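Local coordinates for cell wall surface anchor family protein (Streptococcus pneumoniae, PDB 4OQ1) that serves as an ancillary pilin of the pneumococcal pilus and probably helps to anchor the fibre at the cell surface, at residues A[30-35]-A[50-55]; A[89-94]-A[98-103]; A[323-326]-A[330-333]. The protein carries 3 engineered substitutions. All coordinates share one frame; numbering follows the deposited sequence.

Contact 1. Residues A[30-35]-A[50-55]; sequences LVLQLE and HRLQVW
Leu-52 meets Leu-30 and Leu-32 across the interior of a strongly bent sheet, where its own strand, 50-56, and strand 28-33 are separated by the two strands of a hairpin. The segment 50-55 enters with His-50, which stays short of 30-35: its NE2 is bonded to Ser-46 O, and its ring meets that of Phe-93 with the planes at about 90°. Arg-51 turns to the other face of the sheet, where its NE is bound to Ser-88 OG.

Leu-52 then makes the whole crossing. With CG anti to the backbone N (chi1 -174°), the side chain extends straight toward strand 28-33 and presents its two methyls like a fork. CD2 approaches CD2 of Leu-30 at 4.5 Å, and CD1 approaches CD1 of Leu-32, also at 4.5 Å. Leu-30 and Leu-32 stand on the same face of their strand, two residues apart, so each takes one prong. Val-100 of the intervening strand 98-103 also packs on Leu-32. The CA atoms of Leu-30 and Leu-52 are 10.5 Å apart, less than three strand spacings of a flat sheet would give, which measures how far the sheet curls.

Beyond it Val-54 points to the same interior as Leu-52 but remains 6.8 Å from the other segment, and Trp-55 makes its cation-pi contact with Lys-86 instead.

The chemistry is thus purely aliphatic: three buried leucines, weak dispersion between methyls at rather long range, and only 71 Å² of surface covered. Such a contact adds a small apolar touch between the two strands without fixing a direction, leaving alignment to the backbone pairing of the strands between.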
ATOM      1  N   LEU A  30     -35.894  10.242  10.004  1.00 24.70           N
ATOM      2  CA  LEU A  30     -35.324   8.898   9.840  1.00 22.60           C
ATOM      3  C   LEU A  30     -33.808   8.931  10.173  1.00 20.22           C
ATOM      4  O   LEU A  30     -33.063   9.747   9.715  1.00 19.66           O
ATOM      5  CB  LEU A  30     -35.529   8.392   8.385  1.00 19.32           C
ATOM      6  CG  LEU A  30     -34.840   7.055   8.035  1.00 20.69           C
ATOM      7  CD1 LEU A  30     -35.368   5.857   8.710  1.00 24.32           C
ATOM      8  CD2 LEU A  30     -34.862   6.917   6.486  1.00 20.89           C
ATOM      9  N   VAL A  31     -33.416   8.011  11.037  1.00 20.51           N
ATOM     10  CA  VAL A  31     -31.991   7.806  11.416  1.00 21.19           C
ATOM     11  C   VAL A  31     -31.485   6.512  10.656  1.00 21.83           C
ATOM     12  O   VAL A  31     -32.177   5.458  10.680  1.00 22.77           O
ATOM     13  CB  VAL A  31     -31.903   7.643  12.986  1.00 21.81           C
ATOM     14  CG1 VAL A  31     -30.638   6.956  13.449  1.00 22.13           C
ATOM     15  CG2 VAL A  31     -32.014   8.988  13.699  1.00 24.38           C
ATOM     16  N   LEU A  32     -30.385   6.649   9.898  1.00 23.99           N
ATOM     17  CA  LEU A  32     -29.741   5.551   9.182  1.00 20.82           C
ATOM     18  C   LEU A  32     -28.362   5.289   9.800  1.00 23.09           C
ATOM     19  O   LEU A  32     -27.525   6.153   9.913  1.00 23.41           O
ATOM     20  CB  LEU A  32     -29.572   5.895   7.690  1.00 21.05           C
ATOM     21  CG  LEU A  32     -30.902   6.031   6.935  1.00 20.07           C
ATOM     22  CD1 LEU A  32     -30.764   6.596   5.565  1.00 17.79           C
ATOM     23  CD2 LEU A  32     -31.586   4.674   6.850  1.00 23.85           C
ATOM     24  N   GLN A  33     -28.133   4.065  10.229  1.00 19.69           N
ATOM     25  CA  GLN A  33     -26.833   3.668  10.710  1.00 22.41           C
ATOM     26  C   GLN A  33     -26.224   2.802   9.596  1.00 21.72           C
ATOM     27  O   GLN A  33     -26.914   2.004   8.961  1.00 23.04           O
ATOM     28  CB  GLN A  33     -27.020   2.951  12.052  1.00 23.34           C
ATOM     29  CG  GLN A  33     -27.437   3.872  13.181  1.00 22.94           C
ATOM     30  CD  GLN A  33     -28.061   3.177  14.389  1.00 29.84           C
ATOM     31  OE1 GLN A  33     -28.185   1.950  14.443  1.00 37.74           O
ATOM     32  NE2 GLN A  33     -28.406   3.962  15.399  1.00 26.64           N
ATOM     33  N   LEU A  34     -24.935   2.979   9.322  1.00 20.51           N
ATOM     34  CA  LEU A  34     -24.286   2.311   8.205  1.00 19.67           C
ATOM     35  C   LEU A  34     -23.126   1.408   8.654  1.00 23.84           C
ATOM     36  O   LEU A  34     -22.514   1.644   9.731  1.00 24.48           O
ATOM     37  CB  LEU A  34     -23.712   3.327   7.254  1.00 20.34           C
ATOM     38  CG  LEU A  34     -24.630   4.430   6.764  1.00 20.12           C
ATOM     39  CD1 LEU A  34     -23.848   5.258   5.793  1.00 19.87           C
ATOM     40  CD2 LEU A  34     -25.928   3.913   6.121  1.00 22.67           C
ATOM     41  N   GLU A  35     -22.769   0.491   7.781  1.00 21.60           N
ATOM     42  CA  GLU A  35     -21.550  -0.301   7.930  1.00 24.13           C
ATOM     43  C   GLU A  35     -20.333   0.653   7.738  1.00 25.06           C
ATOM     44  O   GLU A  35     -20.274   1.463   6.796  1.00 23.77           O
ATOM     45  CB  GLU A  35     -21.516  -1.408   6.903  1.00 24.96           C
ATOM     46  CG  GLU A  35     -22.714  -2.417   6.901  1.00 24.03           C
ATOM     47  CD  GLU A  35     -22.739  -3.334   5.680  1.00 19.68           C
ATOM     48  OE1 GLU A  35     -21.744  -3.540   4.968  1.00 21.83           O
ATOM     49  OE2 GLU A  35     -23.772  -3.974   5.388  1.00 23.83           O
ATOM     50  N   HIS A  50     -26.201  16.802   1.164  1.00 38.72           N
ATOM     51  CA  HIS A  50     -26.648  15.552   0.553  1.00 34.19           C
ATOM     52  C   HIS A  50     -28.155  15.374   0.674  1.00 31.80           C
ATOM     53  O   HIS A  50     -28.772  15.784   1.668  1.00 33.04           O
ATOM     54  CB  HIS A  50     -25.875  14.366   1.153  1.00 33.19           C
ATOM     55  CG  HIS A  50     -24.397  14.489   0.965  1.00 30.83           C
ATOM     56  ND1 HIS A  50     -23.803  14.424  -0.278  1.00 36.30           N
ATOM     57  CD2 HIS A  50     -23.411  14.806   1.832  1.00 34.39           C
ATOM     58  CE1 HIS A  50     -22.504  14.614  -0.167  1.00 37.14           C
ATOM     59  NE2 HIS A  50     -22.238  14.845   1.109  1.00 37.98           N
ATOM     60  N   ARG A  51     -28.741  14.715  -0.323  1.00 29.87           N
ATOM     61  CA  ARG A  51     -30.150  14.376  -0.237  1.00 31.32           C
ATOM     62  C   ARG A  51     -30.391  12.864  -0.343  1.00 25.50           C
ATOM     63  O   ARG A  51     -29.701  12.171  -1.070  1.00 26.47           O
ATOM     64  CB  ARG A  51     -30.951  15.103  -1.317  1.00 31.26           C
ATOM     65  CG  ARG A  51     -30.769  16.634  -1.337  1.00 30.82           C
ATOM     66  CD  ARG A  51     -31.789  17.330  -2.216  1.00 35.43           C
ATOM     67  NE  ARG A  51     -33.170  17.220  -1.677  1.00 39.86           N
ATOM     68  CZ  ARG A  51     -33.740  18.028  -0.772  1.00 40.70           C
ATOM     69  NH1 ARG A  51     -33.086  19.056  -0.277  1.00 35.77           N
ATOM     70  NH2 ARG A  51     -34.990  17.805  -0.368  1.00 39.45           N
ATOM     71  N   LEU A  52     -31.397  12.369   0.366  1.00 24.81           N
ATOM     72  CA  LEU A  52     -31.821  10.952   0.184  1.00 19.01           C
ATOM     73  C   LEU A  52     -32.906  10.841  -0.881  1.00 21.48           C
ATOM     74  O   LEU A  52     -33.972  11.409  -0.745  1.00 23.85           O
ATOM     75  CB  LEU A  52     -32.275  10.406   1.496  1.00 18.54           C
ATOM     76  CG  LEU A  52     -32.585   8.912   1.403  1.00 16.77           C
ATOM     77  CD1 LEU A  52     -31.309   8.011   1.375  1.00 18.55           C
ATOM     78  CD2 LEU A  52     -33.493   8.550   2.533  1.00 18.46           C
ATOM     79  N   GLN A  53     -32.606  10.217  -2.006  1.00 22.21           N
ATOM     80  CA  GLN A  53     -33.574   9.986  -3.035  1.00 22.48           C
ATOM     81  C   GLN A  53     -34.504   8.839  -2.636  1.00 22.92           C
ATOM     82  O   GLN A  53     -34.002   7.755  -2.182  1.00 19.92           O
ATOM     83  CB  GLN A  53     -32.888   9.566  -4.341  1.00 25.49           C
ATOM     84  CG  GLN A  53     -31.926  10.623  -4.889  1.00 30.82           C
ATOM     85  CD  GLN A  53     -32.619  11.933  -5.187  1.00 30.30           C
ATOM     86  OE1 GLN A  53     -33.739  11.990  -5.704  1.00 32.17           O
ATOM     87  NE2 GLN A  53     -31.972  12.984  -4.808  1.00 36.04           N
ATOM     88  N   VAL A  54     -35.811   9.055  -2.781  1.00 19.33           N
ATOM     89  CA  VAL A  54     -36.804   8.032  -2.496  1.00 22.00           C
ATOM     90  C   VAL A  54     -37.930   7.947  -3.553  1.00 23.31           C
ATOM     91  O   VAL A  54     -38.158   8.872  -4.359  1.00 20.71           O
ATOM     92  CB  VAL A  54     -37.429   8.199  -1.091  1.00 22.64           C
ATOM     93  CG1 VAL A  54     -36.399   8.318  -0.012  1.00 21.81           C
ATOM     94  CG2 VAL A  54     -38.400   9.389  -1.042  1.00 25.63           C
ATOM     95  N   TRP A  55     -38.654   6.852  -3.526  1.00 16.73           N
ATOM     96  CA  TRP A  55     -39.899   6.762  -4.206  1.00 17.28           C
ATOM     97  C   TRP A  55     -40.951   6.553  -3.196  1.00 20.49           C
ATOM     98  O   TRP A  55     -40.856   5.604  -2.408  1.00 18.98           O
ATOM     99  CB  TRP A  55     -39.887   5.561  -5.126  1.00 18.87           C
ATOM    100  CG  TRP A  55     -38.978   5.663  -6.323  1.00 19.53           C
ATOM    101  CD1 TRP A  55     -39.350   6.006  -7.613  1.00 20.40           C
ATOM    102  CD2 TRP A  55     -37.589   5.477  -6.360  1.00 19.74           C
ATOM    103  NE1 TRP A  55     -38.284   6.013  -8.441  1.00 18.44           N
ATOM    104  CE2 TRP A  55     -37.169   5.729  -7.722  1.00 20.56           C
ATOM    105  CE3 TRP A  55     -36.637   5.189  -5.406  1.00 19.09           C
ATOM    106  CZ2 TRP A  55     -35.871   5.591  -8.119  1.00 19.86           C
ATOM    107  CZ3 TRP A  55     -35.309   5.063  -5.779  1.00 19.88           C
ATOM    108  CH2 TRP A  55     -34.940   5.272  -7.138  1.00 20.14           C
TER

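Contact 2. Residues A[89-94]-A[98-103]; sequences FEMTFL and IEVSHI
A beta hairpin, strand 85-93 returning as strand 98-103, brings Phe-89 to Leu-94 alongside Ile-98 to Ile-103; the axes of the short segments 89-93 and 98-103 run antiparallel at 158° and approach to 4.7 Å. Thr-92 and Glu-99 form the hydrogen-bonded pair, flanked by the non-hydrogen-bonded pairs Met-91/Val-100 and Phe-93/Ile-98. Thr-92 N bonds to Glu-99 O (2.8 Å), Glu-99 N returns a bond to Thr-92 O, and Ser-101 N binds Glu-90 O at 3.0 Å. A water joins the pairing: it donates to Glu-99 O and, weakly, to Glu-90 O, and lies 3.0 Å from Ser-101 OG, so Glu-99 O is gripped twice.

The side chains on the Met-91 face are apolar. The Met-91 chain bends at chi3 (44°), which swings CE onto Ile-98 CG2 at 3.5 Å. Ile-98 also runs beside the Phe-93 ring, both pointing the same way, with its CG1 3.6 Å from Phe-93 CD1. At the far end Ile-103 crosses Phe-89 at about a right angle and sets CG1 over the ring centre, a CH-pi contact of 4.0 Å to the centroid, while its CG2 reaches CZ of the same ring. Phe-89 CB rests on Val-100 CG1 at 3.5 Å. On the other face Thr-92 CG2 lies against Glu-99 CB. The Leu-94 and Glu-99 side chains cross obliquely, with Leu-94 CD1 near Glu-99 OE2.

His-102, with its left-handed backbone, and Ile-103 both face His-28 in a G1 beta bulge, and His-102 ND1 is bonded to Asp-27. The hairpin occupies the middle of the sheet: strand 50-56 flanks 85-93, strand 28-33 flanks 98-103, and helix 37-42 covers Phe-93 and Ile-98.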
ATOM      1  N   PHE A  89     -35.208  14.025   0.335  1.00 29.55           N
ATOM      2  CA  PHE A  89     -35.139  14.672   1.604  1.00 28.85           C
ATOM      3  C   PHE A  89     -33.710  15.050   1.950  1.00 31.73           C
ATOM      4  O   PHE A  89     -32.745  14.342   1.559  1.00 31.51           O
ATOM      5  CB  PHE A  89     -35.671  13.749   2.676  1.00 26.16           C
ATOM      6  CG  PHE A  89     -37.055  13.303   2.405  1.00 25.88           C
ATOM      7  CD1 PHE A  89     -38.125  14.203   2.411  1.00 23.83           C
ATOM      8  CD2 PHE A  89     -37.312  11.975   2.137  1.00 24.80           C
ATOM      9  CE1 PHE A  89     -39.410  13.781   2.135  1.00 24.35           C
ATOM     10  CE2 PHE A  89     -38.618  11.543   1.886  1.00 23.50           C
ATOM     11  CZ  PHE A  89     -39.663  12.422   1.896  1.00 23.24           C
ATOM     12  N   GLU A  90     -33.561  16.145   2.687  1.00 31.70           N
ATOM     13  CA  GLU A  90     -32.243  16.565   3.175  1.00 32.65           C
ATOM     14  C   GLU A  90     -31.667  15.591   4.144  1.00 32.55           C
ATOM     15  O   GLU A  90     -32.353  15.150   5.079  1.00 32.11           O
ATOM     16  CB  GLU A  90     -32.331  17.896   3.916  1.00 41.92           C
ATOM     17  CG  GLU A  90     -32.787  19.027   3.019  1.00 47.23           C
ATOM     18  CD  GLU A  90     -32.431  20.410   3.523  1.00 59.02           C
ATOM     19  OE1 GLU A  90     -31.527  20.545   4.397  1.00 56.15           O
ATOM     20  OE2 GLU A  90     -33.067  21.366   2.997  1.00 61.80           O
ATOM     21  N   MET A  91     -30.382  15.288   3.974  1.00 35.02           N
ATOM     22  CA  MET A  91     -29.678  14.422   4.954  1.00 34.52           C
ATOM     23  C   MET A  91     -28.586  15.174   5.632  1.00 36.50           C
ATOM     24  O   MET A  91     -27.948  16.064   5.053  1.00 33.81           O
ATOM     25  CB  MET A  91     -29.012  13.190   4.342  1.00 33.07           C
ATOM     26  CG  MET A  91     -29.471  12.815   2.987  1.00 37.30           C
ATOM     27  SD  MET A  91     -28.498  11.486   2.253  1.00 33.70           S
ATOM     28  CE  MET A  91     -28.378  10.387   3.634  1.00 34.10           C
ATOM     29  N   THR A  92     -28.364  14.795   6.863  1.00 35.05           N
ATOM     30  CA  THR A  92     -27.163  15.218   7.558  1.00 43.67           C
ATOM     31  C   THR A  92     -26.372  13.980   8.101  1.00 40.54           C
ATOM     32  O   THR A  92     -26.967  13.051   8.719  1.00 40.03           O
ATOM     33  CB  THR A  92     -27.501  16.229   8.678  1.00 45.66           C
ATOM     34  OG1 THR A  92     -26.289  16.691   9.284  1.00 48.41           O
ATOM     35  CG2 THR A  92     -28.346  15.596   9.759  1.00 50.32           C
ATOM     36  N   PHE A  93     -25.050  13.980   7.871  1.00 40.44           N
ATOM     37  CA  PHE A  93     -24.115  13.027   8.539  1.00 33.45           C
ATOM     38  C   PHE A  93     -23.580  13.504   9.885  1.00 36.18           C
ATOM     39  O   PHE A  93     -22.579  14.207   9.935  1.00 38.23           O
ATOM     40  CB  PHE A  93     -22.929  12.803   7.641  1.00 35.97           C
ATOM     41  CG  PHE A  93     -23.258  12.074   6.368  1.00 39.38           C
ATOM     42  CD1 PHE A  93     -23.084  10.698   6.283  1.00 40.52           C
ATOM     43  CD2 PHE A  93     -23.709  12.767   5.248  1.00 44.42           C
ATOM     44  CE1 PHE A  93     -23.359  10.037   5.105  1.00 38.63           C
ATOM     45  CE2 PHE A  93     -23.990  12.108   4.068  1.00 44.36           C
ATOM     46  CZ  PHE A  93     -23.814  10.744   4.006  1.00 41.08           C
ATOM     47  N   LEU A  94     -24.211  13.083  10.962  1.00 33.00           N
ATOM     48  CA  LEU A  94     -23.776  13.353  12.309  1.00 34.18           C
ATOM     49  C   LEU A  94     -22.633  12.397  12.711  1.00 40.79           C
ATOM     50  O   LEU A  94     -22.038  11.761  11.861  1.00 35.99           O
ATOM     51  CB  LEU A  94     -24.973  13.251  13.271  1.00 35.76           C
ATOM     52  CG  LEU A  94     -26.221  14.090  12.974  1.00 40.06           C
ATOM     53  CD1 LEU A  94     -27.220  13.977  14.099  1.00 40.28           C
ATOM     54  CD2 LEU A  94     -25.880  15.566  12.772  1.00 44.92           C
ATOM     55  N   ILE A  98     -26.764   9.012  10.418  1.00 26.22           N
ATOM     56  CA  ILE A  98     -27.324   9.982   9.491  1.00 25.15           C
ATOM     57  C   ILE A  98     -28.684  10.276  10.034  1.00 25.00           C
ATOM     58  O   ILE A  98     -29.347   9.381  10.619  1.00 25.51           O
ATOM     59  CB  ILE A  98     -27.498   9.427   8.028  1.00 23.49           C
ATOM     60  CG1 ILE A  98     -26.189   9.272   7.326  1.00 24.60           C
ATOM     61  CG2 ILE A  98     -28.373  10.299   7.146  1.00 24.02           C
ATOM     62  CD1 ILE A  98     -26.207   8.093   6.387  1.00 22.60           C
ATOM     63  N   GLU A  99     -29.096  11.520   9.885  1.00 25.48           N
ATOM     64  CA  GLU A  99     -30.521  11.940  10.015  1.00 27.35           C
ATOM     65  C   GLU A  99     -31.061  12.462   8.702  1.00 25.17           C
ATOM     66  O   GLU A  99     -30.389  13.199   7.973  1.00 29.85           O
ATOM     67  CB  GLU A  99     -30.796  13.016  11.072  1.00 31.70           C
ATOM     68  CG  GLU A  99     -30.749  12.522  12.495  1.00 28.77           C
ATOM     69  CD  GLU A  99     -30.849  13.675  13.495  1.00 33.82           C
ATOM     70  OE1 GLU A  99     -30.978  14.872  13.096  1.00 37.18           O
ATOM     71  OE2 GLU A  99     -30.793  13.383  14.690  1.00 31.05           O
ATOM     72  N   VAL A 100     -32.282  12.020   8.381  1.00 24.44           N
ATOM     73  CA  VAL A 100     -32.981  12.434   7.178  1.00 24.22           C
ATOM     74  C   VAL A 100     -34.214  13.152   7.694  1.00 24.83           C
ATOM     75  O   VAL A 100     -34.936  12.592   8.522  1.00 24.82           O
ATOM     76  CB  VAL A 100     -33.372  11.246   6.248  1.00 20.67           C
ATOM     77  CG1 VAL A 100     -33.862  11.808   4.961  1.00 21.64           C
ATOM     78  CG2 VAL A 100     -32.119  10.345   6.069  1.00 21.13           C
ATOM     79  N   SER A 101     -34.383  14.375   7.193  1.00 25.03           N
ATOM     80  CA  SER A 101     -35.293  15.366   7.833  1.00 31.41           C
ATOM     81  C   SER A 101     -36.575  15.660   7.101  1.00 29.77           C
ATOM     82  O   SER A 101     -36.570  15.685   5.860  1.00 31.20           O
ATOM     83  CB  SER A 101     -34.539  16.709   8.052  1.00 32.90           C
ATOM     84  OG  SER A 101     -33.663  16.541   9.160  1.00 34.71           O
ATOM     85  N   HIS A 102     -37.642  15.916   7.867  1.00 32.89           N
ATOM     86  CA  HIS A 102     -38.941  16.511   7.328  1.00 33.58           C
ATOM     87  C   HIS A 102     -39.647  15.600   6.350  1.00 29.20           C
ATOM     88  O   HIS A 102     -40.019  15.942   5.199  1.00 27.86           O
ATOM     89  CB  HIS A 102     -38.757  17.922   6.740  1.00 37.64           C
ATOM     90  CG  HIS A 102     -38.048  18.879   7.676  1.00 45.40           C
ATOM     91  ND1 HIS A 102     -38.532  19.191   8.930  1.00 48.37           N
ATOM     92  CD2 HIS A 102     -36.885  19.568   7.538  1.00 45.70           C
ATOM     93  CE1 HIS A 102     -37.685  20.009   9.532  1.00 48.65           C
ATOM     94  NE2 HIS A 102     -36.671  20.238   8.714  1.00 43.27           N
ATOM     95  N   ILE A 103     -39.802  14.391   6.813  1.00 26.94           N
ATOM     96  CA  ILE A 103     -40.425  13.370   5.995  1.00 26.12           C
ATOM     97  C   ILE A 103     -41.947  13.223   6.329  1.00 25.97           C
ATOM     98  O   ILE A 103     -42.313  12.810   7.446  1.00 27.27           O
ATOM     99  CB  ILE A 103     -39.718  11.999   6.229  1.00 22.64           C
ATOM    100  CG1 ILE A 103     -38.194  12.169   6.044  1.00 24.57           C
ATOM    101  CG2 ILE A 103     -40.326  10.954   5.306  1.00 22.13           C
ATOM    102  CD1 ILE A 103     -37.357  10.872   6.263  1.00 22.72           C
TER
HETATM  103  O   HOH W   1     -30.975  16.125   7.970  1.00 35.42           O

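Contact 3. Residues A[323-326]-A[330-333]; sequences LQAP and VQLT
Gln-331 folds its carboxamide back over Leu-323 to Ala-325. CG lies beside the backbone N, and the chain bends at chi2 (-126°), which carries NE2 to 3.5 Å from Leu-323 O, a polar approach too loose to count as a bond. The firmer link is a water that accepts from both sides, 3.0 Å from Ala-325 N and 3.0 Å from Gln-331 NE2, so that the backbone N-H and the amide share one partner. Ala-325 points its methyl at the other segment, with CB 4.1 Å from Val-330 O and 4.3 Å from Gln-331 CG.

Glu-322 and the Ala-325/Pro-326 pair that follows it fit the E-box signature of pilin CnaB domains, consistent with the transthyretin-like family of this region. Both segments belong to the surface loop between strands 316-322 and 336-340.

Leu-323 and Gln-324 both face Met-277 in a classic beta bulge as the chain turns its corner, and Gln-324 NE2 binds Gly-275 O. Glu-322, next to Leu-323 in sequence, accepts from Leu-332 N through OE1 and so ties the two segments, while the backbone of Val-330 is bonded to Asn-355.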
ATOM      1  N   LEU A 323      37.869   7.566   4.078  1.00 18.81           N
ATOM      2  CA  LEU A 323      37.589   8.755   4.846  1.00 22.10           C
ATOM      3  C   LEU A 323      38.859   9.474   5.339  1.00 23.94           C
ATOM      4  O   LEU A 323      38.878  10.667   5.369  1.00 25.26           O
ATOM      5  CB  LEU A 323      36.762   8.385   6.070  1.00 19.16           C
ATOM      6  CG  LEU A 323      35.373   7.783   5.759  1.00 21.39           C
ATOM      7  CD1 LEU A 323      34.691   7.158   6.970  1.00 24.52           C
ATOM      8  CD2 LEU A 323      34.452   8.849   5.172  1.00 26.48           C
ATOM      9  N   GLN A 324      39.895   8.736   5.705  1.00 19.68           N
ATOM     10  CA  GLN A 324      41.122   9.300   6.246  1.00 23.73           C
ATOM     11  C   GLN A 324      42.349   8.389   5.903  1.00 21.56           C
ATOM     12  O   GLN A 324      42.356   7.185   6.220  1.00 21.96           O
ATOM     13  CB  GLN A 324      40.999   9.374   7.777  1.00 24.62           C
ATOM     14  CG  GLN A 324      42.285   9.632   8.508  1.00 28.68           C
ATOM     15  CD  GLN A 324      42.096   9.829   9.978  1.00 35.04           C
ATOM     16  OE1 GLN A 324      41.626  10.881  10.394  1.00 33.57           O
ATOM     17  NE2 GLN A 324      42.445   8.794  10.795  1.00 32.49           N
ATOM     18  N   ALA A 325      43.377   9.000   5.340  1.00 20.52           N
ATOM     19  CA  ALA A 325      44.605   8.260   5.027  1.00 19.59           C
ATOM     20  C   ALA A 325      45.478   8.098   6.308  1.00 21.90           C
ATOM     21  O   ALA A 325      45.366   8.886   7.238  1.00 23.96           O
ATOM     22  CB  ALA A 325      45.377   8.956   3.908  1.00 18.89           C
ATOM     23  N   PRO A 326      46.290   7.009   6.395  1.00 21.57           N
ATOM     24  CA  PRO A 326      47.334   6.965   7.424  1.00 21.70           C
ATOM     25  C   PRO A 326      48.136   8.225   7.402  1.00 22.10           C
ATOM     26  O   PRO A 326      48.359   8.771   6.314  1.00 23.43           O
ATOM     27  CB  PRO A 326      48.208   5.769   6.996  1.00 22.12           C
ATOM     28  CG  PRO A 326      47.317   4.902   6.163  1.00 22.05           C
ATOM     29  CD  PRO A 326      46.429   5.898   5.441  1.00 22.26           C
ATOM     30  N   VAL A 330      49.270   9.729   1.037  1.00 25.76           N
ATOM     31  CA  VAL A 330      48.335  10.314   0.123  1.00 26.09           C
ATOM     32  C   VAL A 330      47.000   9.550   0.083  1.00 21.95           C
ATOM     33  O   VAL A 330      46.972   8.324   0.227  1.00 19.06           O
ATOM     34  CB  VAL A 330      48.954  10.261  -1.298  1.00 30.45           C
ATOM     35  CG1 VAL A 330      48.212  11.146  -2.204  1.00 35.66           C
ATOM     36  CG2 VAL A 330      50.398  10.729  -1.281  1.00 36.19           C
ATOM     37  N   GLN A 331      45.888  10.269  -0.050  1.00 22.67           N
ATOM     38  CA  GLN A 331      44.596   9.615  -0.279  1.00 25.86           C
ATOM     39  C   GLN A 331      44.606   8.768  -1.568  1.00 24.46           C
ATOM     40  O   GLN A 331      45.214   9.117  -2.624  1.00 21.61           O
ATOM     41  CB  GLN A 331      43.424  10.649  -0.296  1.00 32.53           C
ATOM     42  CG  GLN A 331      42.891  10.992   1.118  1.00 40.48           C
ATOM     43  CD  GLN A 331      41.370  10.798   1.294  1.00 43.31           C
ATOM     44  OE1 GLN A 331      40.628  10.536   0.333  1.00 55.02           O
ATOM     45  NE2 GLN A 331      40.915  10.916   2.530  1.00 47.80           N
ATOM     46  N   LEU A 332      44.008   7.602  -1.474  1.00 22.09           N
ATOM     47  CA  LEU A 332      43.854   6.767  -2.611  1.00 24.89           C
ATOM     48  C   LEU A 332      43.078   7.492  -3.715  1.00 22.05           C
ATOM     49  O   LEU A 332      42.244   8.329  -3.411  1.00 21.96           O
ATOM     50  CB  LEU A 332      43.075   5.521  -2.234  1.00 22.92           C
ATOM     51  CG  LEU A 332      43.588   4.707  -1.071  1.00 26.48           C
ATOM     52  CD1 LEU A 332      42.678   3.494  -0.807  1.00 24.51           C
ATOM     53  CD2 LEU A 332      44.978   4.178  -1.392  1.00 25.31           C
ATOM     54  N   THR A 333      43.356   7.200  -4.980  1.00 21.29           N
ATOM     55  CA  THR A 333      42.755   7.983  -6.021  1.00 22.77           C
ATOM     56  C   THR A 333      41.355   7.516  -6.352  1.00 22.95           C
ATOM     57  O   THR A 333      40.641   8.218  -6.974  1.00 19.03           O
ATOM     58  CB  THR A 333      43.601   8.001  -7.339  1.00 23.49           C
ATOM     59  OG1 THR A 333      43.902   6.690  -7.642  1.00 27.23           O
ATOM     60  CG2 THR A 333      44.894   8.730  -7.109  1.00 26.82           C
TER
HETATM   61  O   HOH W   2      43.002  11.871   4.454  1.00 35.85           O

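Contacts 1 and 2 belong to one sheet and touch, their centres 7 Å apart. The hairpin of contact 2 fills the gap between the two strands of contact 1: Leu-52 N lies 2.7 Å from Phe-89 O, and Leu-30 O 2.7 Å from Val-100 N, both probable hydrogen bonds. Contact 2 thus pairs the two inner strands, these bonds attach 50-56 and 28-33 on either side, and contact 1 closes across the concave face. Contact 3 stands apart, near the other end of the elongated chain and on the opposite side of its centre, about 75 Å from contact 1 and 76 Å from contact 2 between centres, with nearest atoms about 55 and 57 Å away.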